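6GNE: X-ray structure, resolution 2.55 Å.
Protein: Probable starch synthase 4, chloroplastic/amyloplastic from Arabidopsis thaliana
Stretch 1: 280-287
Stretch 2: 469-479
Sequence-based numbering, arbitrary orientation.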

ATOM      1  N   GLN A 280      25.885   4.482   2.206  1.00 48.97           N
ATOM      2  CA  GLN A 280      25.316   3.366   1.494  1.00 47.11           C
ATOM      3  C   GLN A 280      25.850   2.113   2.170  1.00 45.02           C
ATOM      4  O   GLN A 280      26.860   2.146   2.822  1.00 44.46           O
ATOM      5  CB  GLN A 280      25.729   3.398  -0.006  1.00 49.98           C
ATOM      6  CG  GLN A 280      25.862   4.781  -0.692  1.00 52.40           C
ATOM      7  CD  GLN A 280      24.540   5.369  -1.152  1.00 51.24           C
ATOM      8  OE1 GLN A 280      24.347   5.586  -2.334  1.00 53.90           O
ATOM      9  NE2 GLN A 280      23.623   5.607  -0.228  1.00 49.51           N
ATOM     10  N   PHE A 281      25.141   1.000   2.016  1.00 43.02           N
ATOM     11  CA  PHE A 281      25.584  -0.292   2.550  1.00 42.07           C
ATOM     12  C   PHE A 281      24.801  -1.412   1.902  1.00 41.41           C
ATOM     13  O   PHE A 281      23.837  -1.169   1.179  1.00 42.13           O
ATOM     14  CB  PHE A 281      25.430  -0.347   4.075  1.00 40.20           C
ATOM     15  CG  PHE A 281      24.004  -0.246   4.565  1.00 37.20           C
ATOM     16  CD1 PHE A 281      23.322   0.956   4.556  1.00 35.69           C
ATOM     17  CD2 PHE A 281      23.371  -1.352   5.078  1.00 35.79           C
ATOM     18  CE1 PHE A 281      22.025   1.046   5.041  1.00 34.44           C
ATOM     19  CE2 PHE A 281      22.069  -1.265   5.563  1.00 34.16           C
ATOM     20  CZ  PHE A 281      21.388  -0.061   5.537  1.00 33.20           C
ATOM     21  N   ASN A 282      25.198  -2.638   2.166  1.00 41.86           N
ATOM     22  CA  ASN A 282      24.529  -3.792   1.591  1.00 41.90           C
ATOM     23  C   ASN A 282      24.781  -5.005   2.473  1.00 43.11           C
ATOM     24  O   ASN A 282      25.540  -4.926   3.451  1.00 42.84           O
ATOM     25  CB  ASN A 282      24.997  -4.026   0.127  1.00 43.39           C
ATOM     26  CG  ASN A 282      26.522  -4.230  -0.004  1.00 46.24           C
ATOM     27  OD1 ASN A 282      27.038  -5.342   0.184  1.00 46.96           O
ATOM     28  ND2 ASN A 282      27.246  -3.151  -0.320  1.00 46.86           N
ATOM     29  N   ALA A 283      24.156  -6.125   2.108  1.00 44.75           N
ATOM     30  CA  ALA A 283      24.320  -7.395   2.826  1.00 46.22           C
ATOM     31  C   ALA A 283      25.771  -7.756   3.167  1.00 50.46           C
ATOM     32  O   ALA A 283      26.011  -8.384   4.190  1.00 50.49           O
ATOM     33  CB  ALA A 283      23.637  -8.534   2.056  1.00 45.20           C
ATOM     34  N   LYS A 284      26.723  -7.366   2.313  1.00 55.51           N
ATOM     35  CA  LYS A 284      28.120  -7.746   2.486  1.00 59.42           C
ATOM     36  C   LYS A 284      28.966  -6.708   3.233  1.00 60.52           C
ATOM     37  O   LYS A 284      30.151  -6.964   3.467  1.00 66.99           O
ATOM     38  CB  LYS A 284      28.813  -8.026   1.144  1.00 64.40           C
ATOM     39  CG  LYS A 284      28.014  -8.567  -0.022  1.00 66.94           C
ATOM     40  CD  LYS A 284      28.095 -10.084  -0.151  1.00 70.46           C
ATOM     41  CE  LYS A 284      27.029 -10.772   0.714  1.00 69.76           C
ATOM     42  NZ  LYS A 284      27.024 -12.247   0.529  1.00 72.02           N
ATOM     43  N   ASP A 285      28.395  -5.577   3.642  1.00 58.62           N
ATOM     44  CA  ASP A 285      29.185  -4.483   4.246  1.00 58.72           C
ATOM     45  C   ASP A 285      28.259  -3.526   5.014  1.00 56.11           C
ATOM     46  O   ASP A 285      27.678  -2.617   4.431  1.00 54.91           O
ATOM     47  CB  ASP A 285      29.985  -3.757   3.130  1.00 60.58           C
ATOM     48  CG  ASP A 285      30.739  -2.516   3.610  1.00 61.35           C
ATOM     49  OD1 ASP A 285      31.083  -2.369   4.808  1.00 60.19           O
ATOM     50  OD2 ASP A 285      30.994  -1.664   2.745  1.00 62.55           O
ATOM     51  N   LEU A 286      28.130  -3.747   6.318  1.00 55.26           N
ATOM     52  CA  LEU A 286      27.205  -3.012   7.170  1.00 52.98           C
ATOM     53  C   LEU A 286      27.773  -1.741   7.816  1.00 53.02           C
ATOM     54  O   LEU A 286      27.090  -1.047   8.566  1.00 53.12           O
ATOM     55  CB  LEU A 286      26.728  -3.957   8.266  1.00 52.28           C
ATOM     56  CG  LEU A 286      26.112  -5.263   7.794  1.00 52.77           C
ATOM     57  CD1 LEU A 286      25.939  -6.202   8.981  1.00 53.26           C
ATOM     58  CD2 LEU A 286      24.813  -4.959   7.076  1.00 51.31           C
ATOM     59  N   GLN A 287      29.037  -1.471   7.585  1.00 55.67           N
ATOM     60  CA  GLN A 287      29.693  -0.198   7.906  1.00 58.09           C
ATOM     61  C   GLN A 287      28.719   0.982   7.842  1.00 54.77           C
ATOM     62  O   GLN A 287      28.446   1.641   8.858  1.00 54.55           O
ATOM     63  CB  GLN A 287      30.855   0.019   6.915  1.00 62.39           C
ATOM     64  CG  GLN A 287      31.708   1.236   7.131  1.00 65.44           C
ATOM     65  CD  GLN A 287      33.131   0.803   7.382  1.00 70.07           C
ATOM     66  OE1 GLN A 287      33.430   0.204   8.425  1.00 71.84           O
ATOM     67  NE2 GLN A 287      34.020   1.075   6.417  1.00 72.37           N
ATOM     68  N   TRP A 469      23.901 -11.806  15.994  1.00 43.97           N
ATOM     69  CA  TRP A 469      23.015 -10.767  15.530  1.00 40.36           C
ATOM     70  C   TRP A 469      23.377 -10.260  14.146  1.00 40.47           C
ATOM     71  O   TRP A 469      22.490 -10.023  13.314  1.00 39.36           O
ATOM     72  CB  TRP A 469      23.003  -9.599  16.513  1.00 38.10           C
ATOM     73  CG  TRP A 469      22.085  -8.526  16.072  1.00 35.51           C
ATOM     74  CD1 TRP A 469      22.406  -7.386  15.382  1.00 34.30           C
ATOM     75  CD2 TRP A 469      20.682  -8.511  16.261  1.00 33.49           C
ATOM     76  NE1 TRP A 469      21.272  -6.673  15.117  1.00 33.24           N
ATOM     77  CE2 TRP A 469      20.193  -7.338  15.652  1.00 32.59           C
ATOM     78  CE3 TRP A 469      19.785  -9.375  16.896  1.00 33.33           C
ATOM     79  CZ2 TRP A 469      18.835  -6.983  15.686  1.00 31.05           C
ATOM     80  CZ3 TRP A 469      18.440  -9.040  16.912  1.00 32.83           C
ATOM     81  CH2 TRP A 469      17.975  -7.824  16.322  1.00 30.51           C
ATOM     82  N   MET A 470      24.667 -10.057  13.916  1.00 42.46           N
ATOM     83  CA  MET A 470      25.161  -9.542  12.633  1.00 43.94           C
ATOM     84  C   MET A 470      24.870 -10.531  11.482  1.00 42.90           C
ATOM     85  O   MET A 470      24.596 -10.113  10.353  1.00 40.04           O
ATOM     86  CB  MET A 470      26.664  -9.244  12.742  1.00 47.30           C
ATOM     87  CG  MET A 470      27.175  -8.115  11.880  1.00 49.05           C
ATOM     88  SD  MET A 470      28.938  -7.904  12.167  1.00 52.86           S
ATOM     89  CE  MET A 470      29.474  -7.340  10.526  1.00 54.17           C
ATOM     90  N   ARG A 471      24.891 -11.830  11.796  1.00 43.11           N
ATOM     91  CA  ARG A 471      24.498 -12.850  10.831  1.00 43.37           C
ATOM     92  C   ARG A 471      23.032 -12.783  10.485  1.00 40.05           C
ATOM     93  O   ARG A 471      22.672 -13.007   9.339  1.00 38.77           O
ATOM     94  CB  ARG A 471      24.819 -14.254  11.346  1.00 45.66           C
ATOM     95  CG  ARG A 471      26.224 -14.709  11.087  1.00 48.91           C
ATOM     96  CD  ARG A 471      26.333 -16.190  11.367  1.00 51.17           C
ATOM     97  NE  ARG A 471      27.586 -16.488  12.043  1.00 54.98           N
ATOM     98  CZ  ARG A 471      28.064 -17.718  12.241  1.00 58.47           C
ATOM     99  NH1 ARG A 471      27.376 -18.797  11.808  1.00 58.79           N
ATOM    100  NH2 ARG A 471      29.255 -17.865  12.847  1.00 60.76           N
ATOM    101  N   LEU A 472      22.203 -12.507  11.488  1.00 38.67           N
ATOM    102  CA  LEU A 472      20.778 -12.366  11.293  1.00 37.25           C
ATOM    103  C   LEU A 472      20.486 -11.175  10.362  1.00 37.21           C
ATOM    104  O   LEU A 472      19.640 -11.304   9.445  1.00 35.85           O
ATOM    105  CB  LEU A 472      20.045 -12.210  12.642  1.00 36.21           C
ATOM    106  CG  LEU A 472      18.523 -12.066  12.567  1.00 34.92           C
ATOM    107  CD1 LEU A 472      17.853 -13.243  11.848  1.00 35.06           C
ATOM    108  CD2 LEU A 472      17.968 -11.947  13.978  1.00 35.12           C
ATOM    109  N   VAL A 473      21.192 -10.049  10.580  1.00 37.49           N
ATOM    110  CA  VAL A 473      21.097  -8.874   9.715  1.00 37.04           C
ATOM    111  C   VAL A 473      21.502  -9.226   8.277  1.00 38.72           C
ATOM    112  O   VAL A 473      20.744  -8.950   7.333  1.00 38.96           O
ATOM    113  CB  VAL A 473      21.963  -7.699  10.222  1.00 37.75           C
ATOM    114  CG1 VAL A 473      21.971  -6.553   9.226  1.00 38.04           C
ATOM    115  CG2 VAL A 473      21.463  -7.167  11.556  1.00 36.77           C
ATOM    116  N   GLU A 474      22.672  -9.844   8.119  1.00 40.92           N
ATOM    117  CA  GLU A 474      23.152 -10.297   6.795  1.00 43.33           C
ATOM    118  C   GLU A 474      22.146 -11.183   6.047  1.00 43.06           C
ATOM    119  O   GLU A 474      21.862 -10.999   4.844  1.00 42.49           O
ATOM    120  CB  GLU A 474      24.483 -11.028   6.939  1.00 45.48           C
ATOM    121  CG  GLU A 474      25.590 -10.030   7.235  1.00 47.89           C
ATOM    122  CD  GLU A 474      26.868 -10.627   7.752  1.00 51.25           C
ATOM    123  OE1 GLU A 474      27.876  -9.876   7.804  1.00 53.24           O
ATOM    124  OE2 GLU A 474      26.851 -11.830   8.110  1.00 53.39           O
ATOM    125  N   LYS A 475      21.586 -12.120   6.790  1.00 42.65           N
ATOM    126  CA  LYS A 475      20.679 -13.095   6.216  1.00 43.48           C
ATOM    127  C   LYS A 475      19.408 -12.445   5.705  1.00 40.79           C
ATOM    128  O   LYS A 475      18.941 -12.750   4.609  1.00 41.81           O
ATOM    129  CB  LYS A 475      20.335 -14.155   7.266  1.00 44.98           C
ATOM    130  CG  LYS A 475      19.369 -15.210   6.793  1.00 47.12           C
ATOM    131  CD  LYS A 475      19.039 -16.132   7.929  1.00 49.76           C
ATOM    132  CE  LYS A 475      17.734 -16.852   7.663  1.00 50.82           C
ATOM    133  NZ  LYS A 475      17.313 -17.436   8.956  1.00 52.43           N
ATOM    134  N   VAL A 476      18.854 -11.576   6.528  1.00 37.74           N
ATOM    135  CA  VAL A 476      17.603 -10.879   6.263  1.00 36.01           C
ATOM    136  C   VAL A 476      17.753  -9.911   5.085  1.00 34.92           C
ATOM    137  O   VAL A 476      16.854  -9.765   4.253  1.00 33.15           O
ATOM    138  CB  VAL A 476      17.182 -10.189   7.601  1.00 35.91           C
ATOM    139  CG1 VAL A 476      16.262  -9.044   7.425  1.00 35.49           C
ATOM    140  CG2 VAL A 476      16.529 -11.208   8.504  1.00 36.16           C
ATOM    141  N   MET A 477      18.917  -9.268   5.014  1.00 36.52           N
ATOM    142  CA  MET A 477      19.256  -8.391   3.889  1.00 36.84           C
ATOM    143  C   MET A 477      19.426  -9.130   2.542  1.00 37.55           C
ATOM    144  O   MET A 477      19.325  -8.491   1.511  1.00 38.48           O
ATOM    145  CB  MET A 477      20.496  -7.561   4.206  1.00 37.55           C
ATOM    146  CG  MET A 477      20.230  -6.459   5.224  1.00 37.45           C
ATOM    147  SD  MET A 477      21.607  -5.293   5.471  1.00 38.37           S
ATOM    148  CE  MET A 477      21.497  -4.514   3.850  1.00 39.13           C
ATOM    149  N   SER A 478      19.669 -10.445   2.567  1.00 37.94           N
ATOM    150  CA  SER A 478      19.776 -11.315   1.386  1.00 39.23           C
ATOM    151  C   SER A 478      18.475 -11.976   0.920  1.00 38.33           C
ATOM    152  O   SER A 478      18.489 -12.728  -0.040  1.00 38.87           O
ATOM    153  CB  SER A 478      20.803 -12.415   1.647  1.00 40.51           C
ATOM    154  OG  SER A 478      22.035 -11.840   2.023  1.00 42.39           O
ATOM    155  N   ILE A 479      17.366 -11.706   1.589  1.00 37.87           N
ATOM    156  CA  ILE A 479      16.063 -12.219   1.140  1.00 38.68           C
ATOM    157  C   ILE A 479      15.560 -11.415  -0.076  1.00 39.16           C
ATOM    158  O   ILE A 479      15.743 -10.212  -0.151  1.00 38.83           O
ATOM    159  CB  ILE A 479      15.024 -12.198   2.281  1.00 38.04           C
ATOM    160  CG1 ILE A 479      15.485 -13.103   3.437  1.00 38.29           C
ATOM    161  CG2 ILE A 479      13.613 -12.591   1.771  1.00 36.67           C
ATOM    162  CD1 ILE A 479      14.606 -12.956   4.678  1.00 37.69           C
TER

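Segments far apart in sequence often associate mainly through apolar packing, with no hydrogen bond between them. The contact between residues 280-287 and 469-479 of this probable starch synthase is a compact example. The first stretch is irregular and contains a type I beta turn from Asn 282 to Asp 285; most of the second is helical. They come together around Ala 283 and Glu 474, whose CA atoms lie 5.1 Å apart, and bury 367 Å² in total, both sides summed.

None of the hydrogen bonds crosses between the stretches. The turn is closed by Asp 285 N donating to Asn 282 O at 2.9 Å, with a weak return bond from Asn 282 N to Asp 285 O at 3.4 Å. The Asn 282 side chain reinforces it, its OD1 accepting from Lys 284 N at 3.0 Å. Across the interface, the helix satisfies its own backbone through the usual i to i+4 pattern, as in Met 477 N to Val 473 O at 3.0 Å. Ser 478 OG donates to Glu 474 O at 2.9 Å, so the hydroxyl is engaged within its own segment while also lying 3.7 Å from Ala 283 CB.

Apolar contacts do the joining. Leu 286 points toward the helix and meets residues on successive turns: Leu 286 CD1 lies 3.7 Å from Met 470 CG, Leu 286 CD2 lies 3.6 Å from Met 477 SD, and both Leu 286 methyls lie against Val 473 CG1, CD2 at 3.9 Å and CD1 at 4.0 Å. The spacing of three and four residues along the helix brings these partners to a common side, where one branched side chain can touch them all. Ala 283 sits where the CA atoms come nearest, and Ala 283 CB lies 3.9 Å from Met 477 CB. Ala 283 O rests 3.5 Å from Glu 474 CG, against the aliphatic part of an acidic side chain.

Met 477 ties these contacts together. Its CA-to-CB bond points toward the first stretch, and the thioether carries on so that Met 477 CE lies 3.6 Å from Ala 283 N and the same distance from Asn 282 C. That methyl also meets the buried Phe 281: Met 477 CE lies 3.7 Å from Phe 281 CE2, in an oblique approach to the ring. The sulfur takes a different position. Met 477 SD lies 5.3 Å from the centroid of the Phe 281 ring and at the ring edge, a favourable setting for a polarizable atom beside the positive rim of an aromatic ring.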